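Local coordinates for protein aldehyde dehydrogenase 12 (Zea mays, PDB 6D97) that probably oxidises L-glutamate gamma-semialdehyde to glutamate with NAD+ as the last enzyme of proline catabolism in plants, at residues F48-W53 and I235-H239; K218-V223 and D247-S253. All coordinates share one frame; numbering follows the deposited sequence.

Interaction 1: residues F48-W53 and I235-H239; sequences FVQGSW and IRLLH
A beta hairpin near the N-terminus packs through Phe48 and Trp53 on Arg236, His239 and Ile235 of helix 229-240. The Trp53 indole carries most of the contact. Flat against one of its faces lies the guanidinium of Arg236, the two planes 14° apart, with CZ 3.8 Å from the centroid of the five-membered ring. This is a stacked cation-pi pair in which NH2 of Arg236 sits 3.5 Å from CD2 of Trp53. The arginine chain is extended from CG to NE, which carries the flat group along the indole while its CG touches Trp53 CZ2; a salt bridge from NE to Glu232, one helical turn earlier, helps fix its rotation. The type I' turn from Val49 to Ser52 sets Phe48 beside Trp53, and the edge of the phenyl ring, at CD1, meets the indole face opposite the guanidinium. Phe48 in turn offers one face to His239, whose CE1 approaches CZ of Phe48 to 3.4 Å with the rings inclined at 43°. At the indole edge a water lies in plane, accepting from Trp53 NE1 at 2.7 Å and reaching ND1 of His239 at 2.8 Å. Ile235 CG2 packs obliquely on Trp53 CZ2, 3.9 Å away. A leucine at Trp53 would probably leave the guanidinium without its aromatic face and the bridging water without its indole donor.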
loop_
_atom_site.group_PDB
_atom_site.type_symbol
_atom_site.label_atom_id
_atom_site.label_comp_id
_atom_site.label_asym_id
_atom_site.label_seq_id
_atom_site.Cartn_x
_atom_site.Cartn_y
_atom_site.Cartn_z
ATOM N N PHE A 48 -25.273 17.253 24.047
ATOM C CA PHE A 48 -24.044 17.098 24.811
ATOM C C PHE A 48 -23.047 18.121 24.296
ATOM O O PHE A 48 -22.695 18.103 23.112
ATOM C CB PHE A 48 -23.481 15.681 24.682
ATOM C CG PHE A 48 -22.395 15.367 25.668
ATOM C CD1 PHE A 48 -22.709 14.972 26.956
ATOM C CD2 PHE A 48 -21.063 15.453 25.303
ATOM C CE1 PHE A 48 -21.717 14.673 27.862
ATOM C CE2 PHE A 48 -20.067 15.155 26.205
ATOM C CZ PHE A 48 -20.394 14.769 27.488
ATOM N N VAL A 49 -22.601 19.012 25.176
ATOM C CA VAL A 49 -21.681 20.072 24.786
ATOM C C VAL A 49 -20.851 20.456 25.999
ATOM O O VAL A 49 -21.343 20.464 27.132
ATOM C CB VAL A 49 -22.436 21.286 24.203
ATOM C CG1 VAL A 49 -23.246 21.989 25.282
ATOM C CG2 VAL A 49 -21.473 22.253 23.544
ATOM N N GLN A 50 -19.578 20.752 25.743
ATOM C CA GLN A 50 -18.618 21.128 26.777
ATOM C C GLN A 50 -18.600 20.116 27.920
ATOM O O GLN A 50 -18.409 20.474 29.084
ATOM C CB GLN A 50 -18.898 22.544 27.291
ATOM C CG GLN A 50 -19.318 23.512 26.189
ATOM C CD GLN A 50 -18.564 24.820 26.243
ATOM O OE1 GLN A 50 -17.347 24.855 26.065
ATOM N NE2 GLN A 50 -19.284 25.907 26.492
ATOM N N GLY A 51 -18.816 18.842 27.592
ATOM C CA GLY A 51 -18.625 17.751 28.527
ATOM C C GLY A 51 -19.815 17.351 29.373
ATOM O O GLY A 51 -19.643 16.546 30.295
ATOM N N SER A 52 -21.012 17.865 29.101
ATOM C CA SER A 52 -22.154 17.487 29.923
ATOM C C SER A 52 -23.426 17.461 29.091
ATOM O O SER A 52 -23.547 18.136 28.065
ATOM C CB SER A 52 -22.318 18.425 31.128
ATOM O OG SER A 52 -22.259 19.786 30.741
ATOM N N TRP A 53 -24.373 16.645 29.550
ATOM C CA TRP A 53 -25.693 16.592 28.942
ATOM C C TRP A 53 -26.493 17.834 29.315
ATOM O O TRP A 53 -26.514 18.254 30.474
ATOM C CB TRP A 53 -26.424 15.327 29.389
ATOM C CG TRP A 53 -25.823 14.080 28.804
ATOM C CD1 TRP A 53 -25.010 13.179 29.434
ATOM C CD2 TRP A 53 -25.974 13.613 27.461
ATOM N NE1 TRP A 53 -24.653 12.178 28.561
ATOM C CE2 TRP A 53 -25.233 12.422 27.344
ATOM C CE3 TRP A 53 -26.667 14.089 26.345
ATOM C CZ2 TRP A 53 -25.171 11.698 26.155
ATOM C CZ3 TRP A 53 -26.600 13.375 25.169
ATOM C CH2 TRP A 53 -25.861 12.191 25.082
ATOM N N ILE A 235 -24.145 7.415 22.363
ATOM C CA ILE A 235 -23.109 8.255 22.956
ATOM C C ILE A 235 -22.966 7.964 24.445
ATOM O O ILE A 235 -21.854 7.970 24.988
ATOM C CB ILE A 235 -23.411 9.739 22.692
ATOM C CG1 ILE A 235 -23.233 10.048 21.207
ATOM C CG2 ILE A 235 -22.494 10.622 23.511
ATOM C CD1 ILE A 235 -23.776 11.402 20.799
ATOM N N ARG A 236 -24.084 7.700 25.128
ATOM C CA ARG A 236 -24.018 7.316 26.535
ATOM C C ARG A 236 -23.244 6.018 26.709
ATOM O O ARG A 236 -22.427 5.891 27.629
ATOM C CB ARG A 236 -25.427 7.187 27.110
ATOM C CG ARG A 236 -26.197 8.484 27.053
ATOM C CD ARG A 236 -27.582 8.385 27.672
ATOM N NE ARG A 236 -28.259 9.679 27.627
ATOM C CZ ARG A 236 -28.160 10.610 28.571
ATOM N NH1 ARG A 236 -27.418 10.387 29.649
ATOM N NH2 ARG A 236 -28.803 11.765 28.439
ATOM N N LEU A 237 -23.482 5.047 25.826
ATOM C CA LEU A 237 -22.690 3.822 25.826
ATOM C C LEU A 237 -21.218 4.132 25.591
ATOM O O LEU A 237 -20.342 3.611 26.293
ATOM C CB LEU A 237 -23.227 2.860 24.760
ATOM C CG LEU A 237 -22.620 1.474 24.491
ATOM C CD1 LEU A 237 -23.604 0.669 23.642
ATOM C CD2 LEU A 237 -21.239 1.509 23.809
ATOM N N LEU A 238 -20.927 4.976 24.598
ATOM C CA LEU A 238 -19.537 5.289 24.276
ATOM C C LEU A 238 -18.835 5.959 25.450
ATOM O O LEU A 238 -17.653 5.697 25.706
ATOM C CB LEU A 238 -19.474 6.172 23.029
ATOM C CG LEU A 238 -19.733 5.477 21.692
ATOM C CD1 LEU A 238 -19.952 6.489 20.579
ATOM C CD2 LEU A 238 -18.569 4.553 21.356
ATOM N N HIS A 239 -19.545 6.829 26.173
ATOM C CA HIS A 239 -18.972 7.427 27.374
ATOM C C HIS A 239 -18.658 6.364 28.417
ATOM O O HIS A 239 -17.602 6.409 29.060
ATOM C CB HIS A 239 -19.923 8.477 27.948
ATOM C CG HIS A 239 -19.943 9.762 27.182
ATOM N ND1 HIS A 239 -21.085 10.517 27.033
ATOM C CD2 HIS A 239 -18.963 10.427 26.527
ATOM C CE1 HIS A 239 -20.808 11.593 26.319
ATOM N NE2 HIS A 239 -19.527 11.564 25.999
HETATM O O HOH W 1 -22.966 10.137 29.078
#

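Interaction 2: residues K218-V223 and D247-S253; sequences KPVLKV and DMDFINS. With NAD (nicotinamide-adenine-dinucleotide), chain E.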
loop_
_atom_site.group_PDB
_atom_site.type_symbol
_atom_site.label_atom_id
_atom_site.label_comp_id
_atom_site.label_asym_id
_atom_site.label_seq_id
_atom_site.Cartn_x
_atom_site.Cartn_y
_atom_site.Cartn_z
ATOM N N LYS A 218 -12.049 16.836 16.309
ATOM C CA LYS A 218 -13.086 17.016 17.320
ATOM C C LYS A 218 -14.394 17.326 16.611
ATOM O O LYS A 218 -14.564 18.438 16.087
ATOM C CB LYS A 218 -12.734 18.129 18.308
ATOM C CG LYS A 218 -13.871 18.454 19.261
ATOM C CD LYS A 218 -13.426 19.296 20.432
ATOM C CE LYS A 218 -14.599 19.535 21.371
ATOM N NZ LYS A 218 -14.194 20.264 22.604
ATOM N N PRO A 219 -15.324 16.381 16.542
ATOM C CA PRO A 219 -16.556 16.605 15.789
ATOM C C PRO A 219 -17.703 17.111 16.645
ATOM O O PRO A 219 -17.788 16.862 17.850
ATOM C CB PRO A 219 -16.871 15.202 15.251
ATOM C CG PRO A 219 -16.400 14.305 16.351
ATOM C CD PRO A 219 -15.209 14.988 17.001
ATOM N N VAL A 220 -18.593 17.844 15.987
ATOM C CA VAL A 220 -19.935 18.096 16.488
ATOM C C VAL A 220 -20.885 17.290 15.615
ATOM O O VAL A 220 -20.827 17.368 14.380
ATOM C CB VAL A 220 -20.280 19.597 16.490
ATOM C CG1 VAL A 220 -20.174 20.201 15.090
ATOM C CG2 VAL A 220 -21.664 19.815 17.079
ATOM N N LEU A 221 -21.710 16.465 16.250
ATOM C CA LEU A 221 -22.562 15.518 15.548
ATOM C C LEU A 221 -24.011 15.977 15.614
ATOM O O LEU A 221 -24.534 16.249 16.699
ATOM C CB LEU A 221 -22.426 14.113 16.139
ATOM C CG LEU A 221 -23.442 13.104 15.602
ATOM C CD1 LEU A 221 -23.252 12.850 14.114
ATOM C CD2 LEU A 221 -23.361 11.807 16.375
ATOM N N LYS A 222 -24.651 16.061 14.453
ATOM C CA LYS A 222 -26.061 16.415 14.359
ATOM C C LYS A 222 -26.791 15.311 13.609
ATOM O O LYS A 222 -26.453 15.006 12.460
ATOM C CB LYS A 222 -26.242 17.762 13.656
ATOM C CG LYS A 222 -27.677 18.259 13.609
ATOM C CD LYS A 222 -28.123 18.481 12.175
ATOM C CE LYS A 222 -29.496 19.130 12.108
ATOM N NZ LYS A 222 -30.574 18.195 12.536
ATOM N N VAL A 223 -27.781 14.712 14.263
ATOM C CA VAL A 223 -28.634 13.694 13.666
ATOM C C VAL A 223 -30.042 14.263 13.574
ATOM O O VAL A 223 -30.471 15.018 14.454
ATOM C CB VAL A 223 -28.612 12.384 14.484
ATOM C CG1 VAL A 223 -29.499 11.319 13.848
ATOM C CG2 VAL A 223 -27.179 11.882 14.625
ATOM N N ASP A 247 -14.267 15.226 23.969
ATOM C CA ASP A 247 -13.821 14.900 22.620
ATOM C C ASP A 247 -14.878 15.146 21.548
ATOM O O ASP A 247 -14.521 15.266 20.371
ATOM C CB ASP A 247 -13.352 13.443 22.552
ATOM C CG ASP A 247 -11.916 13.273 23.010
ATOM O OD1 ASP A 247 -11.405 14.182 23.695
ATOM O OD2 ASP A 247 -11.296 12.240 22.679
ATOM N N MET A 248 -16.159 15.226 21.908
ATOM C CA MET A 248 -17.178 15.461 20.894
ATOM C C MET A 248 -18.377 16.173 21.503
ATOM O O MET A 248 -18.582 16.173 22.720
ATOM C CB MET A 248 -17.623 14.154 20.219
ATOM C CG MET A 248 -18.411 13.189 21.105
ATOM S SD MET A 248 -20.198 13.471 21.167
ATOM C CE MET A 248 -20.678 13.100 19.483
ATOM N N ASP A 249 -19.178 16.772 20.623
ATOM C CA ASP A 249 -20.420 17.429 20.993
ATOM C C ASP A 249 -21.571 16.841 20.188
ATOM O O ASP A 249 -21.381 16.294 19.099
ATOM C CB ASP A 249 -20.346 18.941 20.762
ATOM C CG ASP A 249 -19.279 19.600 21.601
ATOM O OD1 ASP A 249 -19.248 19.361 22.826
ATOM O OD2 ASP A 249 -18.461 20.346 21.032
ATOM N N PHE A 250 -22.777 16.988 20.732
ATOM C CA PHE A 250 -23.992 16.438 20.140
ATOM C C PHE A 250 -25.046 17.535 20.135
ATOM O O PHE A 250 -25.449 18.003 21.204
ATOM C CB PHE A 250 -24.460 15.219 20.944
ATOM C CG PHE A 250 -25.611 14.472 20.335
ATOM C CD1 PHE A 250 -25.527 13.950 19.053
ATOM C CD2 PHE A 250 -26.764 14.252 21.073
ATOM C CE1 PHE A 250 -26.587 13.243 18.508
ATOM C CE2 PHE A 250 -27.827 13.550 20.539
ATOM C CZ PHE A 250 -27.741 13.042 19.254
ATOM N N ILE A 251 -25.475 17.965 18.952
ATOM C CA ILE A 251 -26.427 19.064 18.829
ATOM C C ILE A 251 -27.687 18.557 18.136
ATOM O O ILE A 251 -27.611 17.799 17.162
ATOM C CB ILE A 251 -25.826 20.269 18.076
ATOM C CG1 ILE A 251 -26.840 21.417 18.019
ATOM C CG2 ILE A 251 -25.375 19.878 16.676
ATOM C CD1 ILE A 251 -26.251 22.752 17.596
ATOM N N ASN A 252 -28.842 18.956 18.659
ATOM C CA ASN A 252 -30.129 18.724 18.020
ATOM C C ASN A 252 -30.697 20.072 17.597
ATOM O O ASN A 252 -30.726 21.013 18.397
ATOM C CB ASN A 252 -31.103 18.008 18.960
ATOM C CG ASN A 252 -30.586 16.662 19.443
ATOM O OD1 ASN A 252 -30.854 15.628 18.836
ATOM N ND2 ASN A 252 -29.873 16.670 20.562
ATOM N N SER A 253 -31.131 20.168 16.345
ATOM C CA SER A 253 -31.664 21.421 15.822
ATOM C C SER A 253 -32.315 21.141 14.478
ATOM O O SER A 253 -32.163 20.058 13.905
ATOM C CB SER A 253 -30.575 22.488 15.672
ATOM O OG SER A 253 -29.674 22.155 14.628
HETATM P PA NAD E . -31.948 16.100 4.513
HETATM O O1A NAD E . -30.980 16.832 3.529
HETATM O O2A NAD E . -33.333 16.514 4.614
HETATM O O5B NAD E . -31.687 16.146 5.966
HETATM C C5B NAD E . -30.572 15.469 6.495
HETATM C C4B NAD E . -29.906 16.190 7.662
HETATM O O4B NAD E . -29.366 17.448 7.296
HETATM C C3B NAD E . -30.811 16.384 8.835
HETATM O O3B NAD E . -30.130 16.193 10.014
HETATM C C2B NAD E . -31.224 17.785 8.687
HETATM O O2B NAD E . -31.578 18.323 9.903
HETATM C C1B NAD E . -29.987 18.386 8.133
HETATM N N9A NAD E . -30.171 19.619 7.397
HETATM C C8A NAD E . -31.202 19.966 6.543
HETATM N N7A NAD E . -30.969 21.187 6.048
HETATM C C5A NAD E . -29.767 21.673 6.554
HETATM C C6A NAD E . -29.040 22.837 6.397
HETATM N N6A NAD E . -29.536 23.873 5.534
HETATM N N1A NAD E . -27.878 23.004 7.047
HETATM C C2A NAD E . -27.380 22.045 7.869
HETATM N N3A NAD E . -28.065 20.886 8.049
HETATM C C4A NAD E . -29.238 20.678 7.415
HETATM O O3 NAD E . -32.187 14.659 4.359
HETATM P PN NAD E . -33.569 13.957 4.009
HETATM O O1N NAD E . -33.135 12.473 3.722
HETATM O O2N NAD E . -34.499 13.952 5.187
HETATM O O5D NAD E . -34.254 14.498 2.783
HETATM O O HOH W 2 -31.292 17.457 15.277
HETATM O O HOH W 3 -28.806 15.386 16.834
#
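The ring of Phe250 meets Val223 CG2 at its edge, near the ring plane and 4.2 Å from CE1, while Leu221 O approaches CD1 obliquely. Leu221 and Phe250 run alongside each other from neighbouring strands, and on this sheet face helix 229-240 covers them with Met231, Glu232 and Ile235. That helix is the crossover of a beta-alpha-beta unit in the Rossmann-type NAD-binding domain, linking strand 218-223 to the parallel strand 249-251. The ladder alternates across the pair: Asp249 N donates to Pro219 O, Leu221 N to Asp249 O at 2.9 Å, and Ile251 N to Leu221 O at 3.0 Å with an N-H...O angle of 167°. The chain of Met248 curls back so that its CE rests 3.9 Å from CB of Leu221. The opposite face holds Val220, whose CG2 touches Ile251 CG2, and Lys222. With CG anti to the backbone N (chi1 -176°) and two kinks further out turning the chain, Lys222 brings its ammonium beyond Ile251, beside Ser253. A water accepts from this ammonium and from Ser253 N and donates to Val223 O. Lys222 NZ also donates to Ser253 O at 2.8 Å and to O2B of the NAD adenosine ribose at 2.8 Å; the weak 3.3 Å bond from Lys222 NZ to NAD O3B can at most share a proton with one of these three.

The centres of interactions 1 and 2 lie about 10 Å apart, on the same side of the chain's centre. Along the chain the order is 48-53, 218-223, 235-239, 247-253, with the segments alternating. Helix 229-240 belongs to both: it bears the 235-239 segment and connects the two strands of interaction 2. Strand 249-251 is the outermost strand of the parallel sheet on that side, and the hairpin adjoins it, with a probable hydrogen bond from Phe250 N to Phe48 O and another from Gln50 N to Asp249 OD1. An N-terminal element is thus joined to the border of the nucleotide-binding fold, while the side chain of Ile235 remains about 13 Å from the bound NAD.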